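Local structure of glycerol kinase, putative (Plasmodium falciparum, 2W40) at residues C[367-372]-C[497-502]; C[388-393]-C[490-495]; C[311-316]-C[350-355]; C[109-114]-C[360-365]. The protein probably catalyses the ATP-dependent phosphorylation of glycerol to sn-glycerol 3-phosphate, as expected of a glycerol kinase of the FGGY family. One frame throughout, in Å; residues are numbered along the deposited sequence.

Contact 1. Residues C[367-372]-C[497-502]; sequences SIYGMT and ERTLIQ
Ser367 and Thr499 bring the two backbones closest, with their CA atoms 6.7 Å apart. Segment 367-372 runs along strand 366-371, and segment 497-502 is the last turn of helix 482-500 with the loop that follows. Ile501 is the first residue to leave the helix, although its N still bonds Glu497 O. No backbone hydrogen bond joins the segments, so the side chains make the contact.

Tyr369 carries it. Its OH donates a hydrogen bond to Thr499 OG1 at 2.6 Å, and OG1 lies at the edge of the ring, in its plane. With chi1 at -57°, Thr499 OG1 sits anti to its own carbonyl carbon. From there it accepts the phenol proton and bonds Ala495 O one turn back in the helix. Two bonds thus grip this hydroxyl. Arg498 passes obliquely by the other side of the phenol, its CD 3.6 Å from Tyr369 CE1 and its CB 3.6 Å from Tyr369 OH. The guanidinium group does not take part. It reaches Ile501 O of the second subunit instead. Ser367 OG touches the methyl CG2 of Thr499 at 3.5 Å, while its hydrogen bond goes to Arg365 O.

The arrangement fastens the C-terminal helix to a small two-stranded antiparallel sheet at the dimer interface. Ile368 and Met371 pair with a strand of the second subunit, so the sheet runs on across the interface. Tyr369 also meets Tyr369 of that subunit. Within the chain, strand 347-349 lies beside strand 366-371, and its Val349 touches both Tyr369 and Thr499. Ile368 and Met371 rest on Ile380 of helix 377-403.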
# COMPACT_ATOMS: atom_id res chain seq x y z
N SER C 367 5.64 4.92 -1.40
CA SER C 367 4.54 5.00 -2.38
C SER C 367 4.38 3.64 -3.05
O SER C 367 5.35 2.97 -3.34
CB SER C 367 4.92 6.00 -3.45
OG SER C 367 5.25 7.22 -2.78
N ILE C 368 3.14 3.21 -3.28
CA ILE C 368 2.81 1.96 -4.00
C ILE C 368 1.97 2.28 -5.21
O ILE C 368 1.01 3.07 -5.09
CB ILE C 368 2.04 0.93 -3.10
CG1 ILE C 368 2.77 0.65 -1.82
CG2 ILE C 368 1.87 -0.42 -3.84
CD1 ILE C 368 2.11 -0.24 -0.79
N TYR C 369 2.38 1.76 -6.37
CA TYR C 369 1.70 2.00 -7.62
C TYR C 369 1.28 0.72 -8.30
O TYR C 369 1.88 -0.33 -8.09
CB TYR C 369 2.65 2.71 -8.60
CG TYR C 369 3.19 3.99 -8.07
CD1 TYR C 369 2.46 5.16 -8.23
CD2 TYR C 369 4.42 4.06 -7.40
CE1 TYR C 369 2.93 6.39 -7.73
CE2 TYR C 369 4.91 5.35 -6.97
CZ TYR C 369 4.13 6.44 -7.07
OH TYR C 369 4.59 7.65 -6.62
N GLY C 370 0.24 0.81 -9.14
CA GLY C 370 -0.04 -0.26 -10.07
C GLY C 370 -0.97 -1.33 -9.64
O GLY C 370 -1.13 -2.34 -10.37
N MET C 371 -1.61 -1.15 -8.48
CA MET C 371 -2.48 -2.22 -7.92
C MET C 371 -3.83 -2.35 -8.63
O MET C 371 -4.47 -1.38 -9.07
CB MET C 371 -2.67 -2.02 -6.41
CG MET C 371 -1.39 -1.83 -5.60
SD MET C 371 -1.65 -1.87 -3.85
CE MET C 371 -2.45 -0.27 -3.58
N THR C 372 -4.24 -3.61 -8.73
CA THR C 372 -5.52 -4.02 -9.17
C THR C 372 -6.21 -4.91 -8.14
O THR C 372 -5.60 -5.29 -7.11
CB THR C 372 -5.43 -4.75 -10.57
OG1 THR C 372 -4.66 -5.95 -10.47
CG2 THR C 372 -4.88 -3.75 -11.69
N GLU C 497 9.81 8.93 -10.44
CA GLU C 497 9.44 10.29 -10.95
C GLU C 497 8.10 10.69 -10.39
O GLU C 497 7.89 11.88 -10.01
CB GLU C 497 9.46 10.30 -12.48
CG GLU C 497 9.31 11.64 -13.06
CD GLU C 497 9.54 11.65 -14.58
OE1 GLU C 497 9.81 10.54 -15.16
OE2 GLU C 497 9.42 12.78 -15.14
N ARG C 498 7.10 9.79 -10.44
CA ARG C 498 5.73 10.05 -9.89
C ARG C 498 5.87 10.44 -8.42
O ARG C 498 5.15 11.33 -7.92
CB ARG C 498 4.75 8.86 -9.97
CG ARG C 498 4.33 8.48 -11.29
CD ARG C 498 3.33 7.38 -11.21
NE ARG C 498 3.32 6.78 -12.53
CZ ARG C 498 2.83 7.41 -13.61
NH1 ARG C 498 2.05 8.48 -13.50
NH2 ARG C 498 2.96 6.84 -14.81
N THR C 499 6.74 9.76 -7.71
CA THR C 499 6.90 9.96 -6.26
C THR C 499 7.56 11.35 -5.92
O THR C 499 7.35 11.95 -4.87
CB THR C 499 7.78 8.82 -5.70
OG1 THR C 499 7.13 7.59 -6.03
CG2 THR C 499 8.01 8.97 -4.15
N LEU C 500 8.39 11.82 -6.81
CA LEU C 500 9.28 13.02 -6.60
C LEU C 500 8.76 14.28 -7.28
O LEU C 500 9.23 15.38 -6.95
CB LEU C 500 10.70 12.69 -7.08
CG LEU C 500 11.50 11.61 -6.32
CD1 LEU C 500 12.89 11.49 -6.91
CD2 LEU C 500 11.61 11.90 -4.83
N ILE C 501 7.93 14.16 -8.30
CA ILE C 501 7.51 15.34 -9.08
C ILE C 501 6.87 16.40 -8.17
O ILE C 501 6.14 16.11 -7.22
CB ILE C 501 6.63 14.94 -10.34
CG1 ILE C 501 6.48 16.11 -11.31
CG2 ILE C 501 5.35 14.42 -9.87
CD1 ILE C 501 6.00 15.70 -12.67
N GLN C 502 7.26 17.64 -8.42
CA GLN C 502 6.79 18.78 -7.66
C GLN C 502 5.55 19.33 -8.35
O GLN C 502 5.57 19.64 -9.55
CB GLN C 502 7.92 19.85 -7.56
CG GLN C 502 9.07 19.47 -6.66
CD GLN C 502 8.58 19.00 -5.33
OE1 GLN C 502 8.34 17.78 -5.12
NE2 GLN C 502 8.36 19.95 -4.43

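Contact 2. Residues C[388-393]-C[490-495]. With EDO (1,2-ethanediol), chain B.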
# COMPACT_ATOMS: atom_id res chain seq x y z
N ILE C 388 14.47 -2.61 -3.34
CA ILE C 388 15.85 -2.67 -2.81
C ILE C 388 16.83 -2.76 -3.96
O ILE C 388 17.82 -2.00 -4.04
CB ILE C 388 16.02 -3.77 -1.74
CG1 ILE C 388 14.98 -3.63 -0.58
CG2 ILE C 388 17.51 -3.85 -1.25
CD1 ILE C 388 14.98 -4.79 0.41
N ALA C 389 16.61 -3.76 -4.84
CA ALA C 389 17.45 -3.96 -6.01
C ALA C 389 17.55 -2.79 -6.92
O ALA C 389 18.65 -2.38 -7.29
CB ALA C 389 17.04 -5.25 -6.76
N PHE C 390 16.38 -2.18 -7.22
CA PHE C 390 16.42 -0.97 -8.04
C PHE C 390 17.23 0.18 -7.45
O PHE C 390 17.92 0.89 -8.18
CB PHE C 390 14.99 -0.52 -8.34
CG PHE C 390 14.25 -1.39 -9.33
CD1 PHE C 390 14.73 -1.59 -10.65
CD2 PHE C 390 13.08 -2.04 -8.95
CE1 PHE C 390 13.99 -2.41 -11.54
CE2 PHE C 390 12.38 -2.82 -9.83
CZ PHE C 390 12.87 -3.04 -11.11
N GLN C 391 17.11 0.35 -6.14
CA GLN C 391 17.91 1.38 -5.48
C GLN C 391 19.44 1.04 -5.53
O GLN C 391 20.29 1.93 -5.76
CB GLN C 391 17.43 1.52 -4.02
CG GLN C 391 16.11 2.31 -3.86
CD GLN C 391 15.74 2.36 -2.42
OE1 GLN C 391 16.08 3.30 -1.74
NE2 GLN C 391 15.08 1.29 -1.92
N LEU C 392 19.75 -0.24 -5.32
CA LEU C 392 21.12 -0.67 -5.36
C LEU C 392 21.72 -0.43 -6.74
O LEU C 392 22.86 -0.03 -6.88
CB LEU C 392 21.18 -2.12 -4.90
CG LEU C 392 22.63 -2.58 -4.70
CD1 LEU C 392 23.44 -1.75 -3.65
CD2 LEU C 392 22.67 -4.09 -4.45
N ASN C 393 20.92 -0.66 -7.79
CA ASN C 393 21.38 -0.43 -9.15
C ASN C 393 21.77 1.02 -9.40
O ASN C 393 22.79 1.33 -10.02
CB ASN C 393 20.29 -0.83 -10.11
CG ASN C 393 20.70 -0.64 -11.54
OD1 ASN C 393 21.80 -1.06 -11.95
ND2 ASN C 393 19.78 -0.08 -12.37
N SER C 490 13.12 1.12 -16.44
CA SER C 490 12.19 2.23 -16.88
C SER C 490 10.91 2.32 -16.03
O SER C 490 10.43 3.44 -15.67
CB SER C 490 11.89 2.07 -18.39
OG SER C 490 10.74 2.88 -18.69
N GLU C 491 10.30 1.18 -15.70
CA GLU C 491 9.16 1.12 -14.90
C GLU C 491 9.46 1.71 -13.51
O GLU C 491 8.66 2.48 -12.97
CB GLU C 491 8.59 -0.26 -14.74
CG GLU C 491 7.98 -0.73 -16.06
CD GLU C 491 7.79 -2.24 -16.23
OE1 GLU C 491 8.17 -3.15 -15.37
OE2 GLU C 491 7.22 -2.53 -17.32
N TRP C 492 10.58 1.29 -12.91
CA TRP C 492 11.00 1.83 -11.65
C TRP C 492 11.19 3.35 -11.69
O TRP C 492 10.69 4.16 -10.88
CB TRP C 492 12.30 1.18 -11.29
CG TRP C 492 13.02 1.84 -10.14
CD1 TRP C 492 14.11 2.66 -10.26
CD2 TRP C 492 12.67 1.85 -8.75
NE1 TRP C 492 14.45 3.16 -9.04
CE2 TRP C 492 13.63 2.62 -8.10
CE3 TRP C 492 11.72 1.18 -8.00
CZ2 TRP C 492 13.63 2.84 -6.72
CZ3 TRP C 492 11.73 1.39 -6.62
CH2 TRP C 492 12.70 2.17 -6.01
N ASN C 493 11.88 3.73 -12.73
CA ASN C 493 12.22 5.18 -12.92
C ASN C 493 10.98 6.05 -13.03
O ASN C 493 10.90 7.12 -12.44
CB ASN C 493 13.05 5.39 -14.17
CG ASN C 493 14.49 5.04 -14.01
OD1 ASN C 493 15.01 4.95 -12.89
ND2 ASN C 493 15.18 4.80 -15.19
N LYS C 494 9.95 5.57 -13.69
CA LYS C 494 8.71 6.34 -13.83
C LYS C 494 7.98 6.42 -12.50
O LYS C 494 7.44 7.45 -12.14
CB LYS C 494 7.84 5.73 -14.89
CG LYS C 494 8.43 5.90 -16.24
CD LYS C 494 7.50 5.62 -17.34
CE LYS C 494 6.24 4.79 -16.97
NZ LYS C 494 6.44 3.27 -16.98
N ALA C 495 7.96 5.33 -11.72
CA ALA C 495 7.38 5.32 -10.36
C ALA C 495 8.16 6.25 -9.44
O ALA C 495 7.58 7.05 -8.75
CB ALA C 495 7.46 3.91 -9.82
C1 EDO B . 9.39 -4.23 -12.08
O1 EDO B . 10.18 -5.40 -11.79
C2 EDO B . 7.89 -4.59 -12.00
O2 EDO B . 7.53 -5.57 -13.03
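Phe390 and Trp492 pack with nearly parallel planes, each placing its CB over the other's ring. Phe390 CB stands over the five-membered ring of Trp492, 3.4 Å from its centroid. Trp492 CB stands over the centre of the Phe390 ring, 3.8 Å from that centroid. These are two reciprocal CH-pi contacts. The ring planes are only 11° apart, but the rings are slid past each other in opposite directions and barely overlap. Trp492 CG is anti to the backbone N (chi1 167°), which extends the indole across to helix 377-403. Gln391 adds its CG, 3.8 Å from Trp492 CZ2.

The contact is a buried helix-to-helix junction. It packs the C-terminal helix 482-500 on helix 377-403 of the FGGY C-terminal domain, which belongs to the actin-like ATPase clan.

Further out, Trp492 NE1 is hydrogen-bonded to Glu394 OE2, which fixes the indole at its polar edge. Gln391 NE2 is held by Gly387 O, one turn back in its own helix. Pro350 touches both Gln391 and Trp492, and Ile430 of helix 421-431 packs on Phe390. A 1,2-ethanediol, probably from the crystallisation liquor, places O1 at the Phe390 edge, 3.6 Å from CZ. Its O2 makes a weak bond to Glu491 OE1.

Contact 3. Residues C[311-316]-C[350-355]. With EDO (1,2-ethanediol), chain D.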
# COMPACT_ATOMS: atom_id res chain seq x y z
N ILE C 311 21.13 2.89 1.66
CA ILE C 311 19.70 2.69 1.39
C ILE C 311 19.01 2.49 2.75
O ILE C 311 19.38 1.55 3.53
CB ILE C 311 19.41 1.44 0.52
CG1 ILE C 311 20.03 1.65 -0.88
CG2 ILE C 311 17.94 1.11 0.46
CD1 ILE C 311 19.97 0.43 -1.77
N GLY C 312 17.99 3.30 3.01
CA GLY C 312 17.42 3.26 4.32
C GLY C 312 16.34 2.21 4.52
O GLY C 312 16.20 1.63 5.59
N THR C 313 15.52 1.98 3.47
CA THR C 313 14.43 0.99 3.61
C THR C 313 14.85 -0.34 3.01
O THR C 313 14.96 -0.42 1.78
CB THR C 313 13.11 1.46 2.95
OG1 THR C 313 12.72 2.69 3.55
CG2 THR C 313 12.01 0.35 3.14
N ALA C 314 15.09 -1.36 3.85
CA ALA C 314 15.40 -2.75 3.41
C ALA C 314 14.74 -3.67 4.42
O ALA C 314 13.49 -3.78 4.37
CB ALA C 314 16.93 -2.97 3.30
N GLY C 315 15.48 -4.22 5.38
CA GLY C 315 14.93 -4.89 6.53
C GLY C 315 13.93 -4.05 7.32
O GLY C 315 12.93 -4.53 7.86
N SER C 316 14.21 -2.73 7.36
CA SER C 316 13.28 -1.79 8.03
C SER C 316 11.91 -1.84 7.31
O SER C 316 10.88 -1.70 7.97
CB SER C 316 13.87 -0.43 8.00
OG SER C 316 14.18 0.00 6.68
N PRO C 350 10.33 2.29 -1.81
CA PRO C 350 10.42 2.10 -0.35
C PRO C 350 11.21 3.32 0.24
O PRO C 350 12.52 3.37 0.19
CB PRO C 350 11.24 0.78 -0.19
CG PRO C 350 11.45 0.25 -1.60
CD PRO C 350 11.37 1.52 -2.48
N ALA C 351 10.47 4.34 0.57
CA ALA C 351 11.03 5.72 0.88
C ALA C 351 10.40 6.19 2.20
O ALA C 351 10.09 7.34 2.36
CB ALA C 351 10.87 6.74 -0.23
N PHE C 352 10.27 5.26 3.15
CA PHE C 352 9.58 5.60 4.40
C PHE C 352 10.29 6.74 5.13
O PHE C 352 9.63 7.57 5.80
CB PHE C 352 9.46 4.44 5.33
CG PHE C 352 8.59 3.34 4.86
CD1 PHE C 352 7.23 3.41 4.98
CD2 PHE C 352 9.15 2.18 4.24
CE1 PHE C 352 6.43 2.41 4.55
CE2 PHE C 352 8.37 1.22 3.82
CZ PHE C 352 7.00 1.34 3.94
N SER C 353 11.62 6.76 5.04
CA SER C 353 12.43 7.90 5.60
C SER C 353 13.10 8.71 4.52
O SER C 353 14.20 9.20 4.68
CB SER C 353 13.30 7.40 6.71
OG SER C 353 14.23 6.60 6.22
N GLY C 354 12.44 8.89 3.38
CA GLY C 354 13.05 9.59 2.25
C GLY C 354 13.88 8.61 1.42
O GLY C 354 13.96 7.40 1.68
N LEU C 355 14.44 9.13 0.37
CA LEU C 355 15.46 8.45 -0.42
C LEU C 355 16.86 8.93 -0.01
O LEU C 355 17.11 10.14 0.08
CB LEU C 355 15.30 8.69 -1.93
CG LEU C 355 14.08 8.01 -2.50
CD1 LEU C 355 13.82 8.47 -3.91
CD2 LEU C 355 14.08 6.43 -2.33
C1 EDO D . 10.61 0.45 11.08
O1 EDO D . 9.77 -0.44 10.34
C2 EDO D . 10.53 -0.04 12.45
O2 EDO D . 11.18 -1.34 12.39
O HOH W 1 13.67 5.28 3.65
O HOH W 2 15.29 3.41 0.92
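Thr313 makes most of this contact, through both branches of its side chain. The apolar part belongs to its methyl. Chi1 of -58° sets OG1 beside the backbone N and turns CG2 anti to it. CG2 reaches Pro350 CB at 3.4 Å, tighter than usual van der Waals contact. The same CG2 lies 3.6 Å from CD2 of Phe352, which it meets at the ring edge.

The polar part runs largely through water. One water takes the N-H of Ser353 and donates to Gly354 O, and Thr313 OG1 bonds it at 2.8 Å. A second water accepts from Thr313 N and donates to Pro350 O, each at 2.9 Å. Two bridges therefore tie the segments in a buried setting. Thr313 O, buried by the contact, has no partner in the model. Ser353 OG is bonded to Tyr356 OH.

A type I turn from Ala351 to Gly354, closed by Gly354 N to Ala351 O, shapes one side. On the other, Ala314 is the N-cap residue of helix 315-323. Phe373 of the second subunit packs on Thr313, Phe352 and Ser353.

Helix 315-323 begins with Gly315, which binds ADP in another structure of this protein. The contact lies beside the nucleotide site, at the start of a helix of the actin-like kinase fold.

Contact 4. Residues C[109-114]-C[360-365]; sequences RVEELV and WRSDAR
Glu111 meets Arg365 in a salt bridge, with NH2 donating to OE1 at 2.9 Å and an N-H...O angle of 159°. The bond uses the syn lone pair of OE1, and OE1 lies close to the guanidinium plane of Arg365. The carboxylate is turned 84° to that plane, so the groups meet through a single bond. Arg365 NH1 is held separately. It donates to Ser362 O at 2.8 Å and to Ala364 O at 3.1 Å, the second from above the carbonyl plane. These bonds fix the bent arginine over its own turn.

The other carboxylate oxygen, Glu111 OE2, accepts from a water at 2.7 Å. That water is also bonded, at a long 3.3 Å, to Ser362 OG. A second water joins Ser362 OG to Glu111 O, so two waters link this hydroxyl to Glu111, one of them loosely. Glu111 CG packs against Ser362 OG at 3.3 Å.

Asp363 turns its carboxylate to Arg361, which grips it side-on through NE to OD1 (2.7 Å) and NH2 to OD2. Arg361 NH2 also bonds Leu500 O.

Arg361 begins a type I turn that ends at Ala364, and Arg365 follows it. The link from here to the first turn of helix 111-118 is a surface contact between the N-terminal and C-terminal domains of the FGGY kinase fold.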
# COMPACT_ATOMS: atom_id res chain seq x y z
N ARG C 109 13.15 14.03 11.13
CA ARG C 109 12.47 15.20 11.65
C ARG C 109 13.21 16.46 11.27
O ARG C 109 12.63 17.59 11.35
CB ARG C 109 12.32 15.14 13.20
CG ARG C 109 13.46 15.61 14.00
CD ARG C 109 13.39 15.22 15.47
NE ARG C 109 13.33 13.82 15.77
CZ ARG C 109 13.03 13.35 16.95
NH1 ARG C 109 12.73 14.17 17.98
NH2 ARG C 109 12.97 12.07 17.14
N VAL C 110 14.52 16.32 10.95
CA VAL C 110 15.31 17.51 10.65
C VAL C 110 15.23 17.98 9.21
O VAL C 110 16.04 18.87 8.79
CB VAL C 110 16.78 17.30 11.11
CG1 VAL C 110 16.87 16.94 12.65
CG2 VAL C 110 17.45 16.20 10.24
N GLU C 111 14.32 17.38 8.43
CA GLU C 111 14.15 17.75 7.00
C GLU C 111 14.10 19.27 6.85
O GLU C 111 14.78 19.84 6.04
CB GLU C 111 12.89 17.08 6.45
CG GLU C 111 12.48 17.43 4.99
CD GLU C 111 11.12 16.80 4.54
OE1 GLU C 111 10.47 15.97 5.27
OE2 GLU C 111 10.67 17.12 3.42
N GLU C 112 13.22 19.91 7.63
CA GLU C 112 13.04 21.38 7.52
C GLU C 112 14.34 22.19 7.78
O GLU C 112 14.71 23.09 6.98
CB GLU C 112 11.85 21.87 8.40
CG GLU C 112 11.77 23.39 8.47
CD GLU C 112 10.56 23.94 9.24
OE1 GLU C 112 9.96 23.22 10.10
OE2 GLU C 112 10.26 25.13 9.03
N LEU C 113 15.07 21.80 8.83
CA LEU C 113 16.40 22.37 9.21
C LEU C 113 17.40 22.19 8.14
O LEU C 113 18.17 23.13 7.83
CB LEU C 113 17.02 21.83 10.55
CG LEU C 113 16.47 22.32 11.83
CD1 LEU C 113 17.00 21.28 12.91
CD2 LEU C 113 16.91 23.77 12.02
N VAL C 114 17.45 20.96 7.57
CA VAL C 114 18.40 20.76 6.47
C VAL C 114 18.12 21.67 5.24
O VAL C 114 19.02 22.24 4.70
CB VAL C 114 18.48 19.24 6.07
CG1 VAL C 114 19.25 19.00 4.75
CG2 VAL C 114 19.02 18.40 7.26
N TRP C 360 19.08 11.46 -2.67
CA TRP C 360 19.05 12.30 -1.47
C TRP C 360 17.81 13.25 -1.51
O TRP C 360 17.93 14.48 -1.53
CB TRP C 360 20.35 13.09 -1.31
CG TRP C 360 21.47 12.11 -0.99
CD1 TRP C 360 22.49 11.67 -1.88
CD2 TRP C 360 21.69 11.37 0.23
NE1 TRP C 360 23.29 10.77 -1.26
CE2 TRP C 360 22.79 10.49 -0.01
CE3 TRP C 360 21.04 11.31 1.47
CZ2 TRP C 360 23.28 9.66 0.97
CZ3 TRP C 360 21.52 10.46 2.42
CH2 TRP C 360 22.62 9.64 2.17
N ARG C 361 16.64 12.63 -1.43
CA ARG C 361 15.38 13.37 -1.43
C ARG C 361 14.65 13.05 -0.14
O ARG C 361 13.94 12.08 -0.03
CB ARG C 361 14.61 12.94 -2.68
CG ARG C 361 15.17 13.51 -3.91
CD ARG C 361 14.99 15.06 -4.05
NE ARG C 361 13.57 15.43 -4.10
CZ ARG C 361 12.87 15.61 -5.24
NH1 ARG C 361 13.40 15.45 -6.44
NH2 ARG C 361 11.58 15.89 -5.14
N SER C 362 14.79 13.94 0.83
CA SER C 362 14.17 13.71 2.14
C SER C 362 12.64 13.97 2.08
O SER C 362 11.97 13.66 3.02
CB SER C 362 14.73 14.78 3.19
OG SER C 362 14.56 16.13 2.73
N ASP C 363 12.18 14.64 1.01
CA ASP C 363 10.74 14.87 0.72
C ASP C 363 10.01 13.65 0.14
O ASP C 363 8.79 13.60 0.13
CB ASP C 363 10.55 16.07 -0.20
CG ASP C 363 11.28 15.96 -1.50
OD1 ASP C 363 12.38 15.37 -1.63
OD2 ASP C 363 10.77 16.64 -2.44
N ALA C 364 10.74 12.63 -0.29
CA ALA C 364 10.14 11.37 -0.74
C ALA C 364 9.44 10.69 0.43
O ALA C 364 9.96 10.64 1.53
CB ALA C 364 11.20 10.46 -1.35
N ARG C 365 8.34 10.02 0.11
CA ARG C 365 7.66 9.14 1.07
C ARG C 365 7.39 7.82 0.39
O ARG C 365 7.42 7.72 -0.86
CB ARG C 365 6.35 9.81 1.50
CG ARG C 365 6.50 11.17 2.17
CD ARG C 365 7.15 11.04 3.45
NE ARG C 365 7.16 12.36 4.10
CZ ARG C 365 8.18 13.21 4.09
NH1 ARG C 365 9.30 12.86 3.56
NH2 ARG C 365 8.08 14.39 4.71
O HOH W 3 15.94 18.27 3.77
O HOH W 4 12.40 18.40 1.83

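In the fold
From the N terminus, contact 4 opens first, at helix 111-118. It closes 246 residues later on the loop before strand 366-371, joining the two FGGY domains. Contact 3 is nested inside that loop, linking the loop that leads into helix 315-323 to the loop after strand 347-349. Backbone bonding of Leu355 with Arg361 joins contacts 3 and 4 directly. Contact 1 opens after contact 4 closes, and contact 2 is nested within it. Both end on helix 482-500, which ties strand 366-371 and helix 377-403 to the C terminus. Gln391 packs on Ile311, connecting contacts 2 and 3. Contacts 1 and 3 both touch the second subunit.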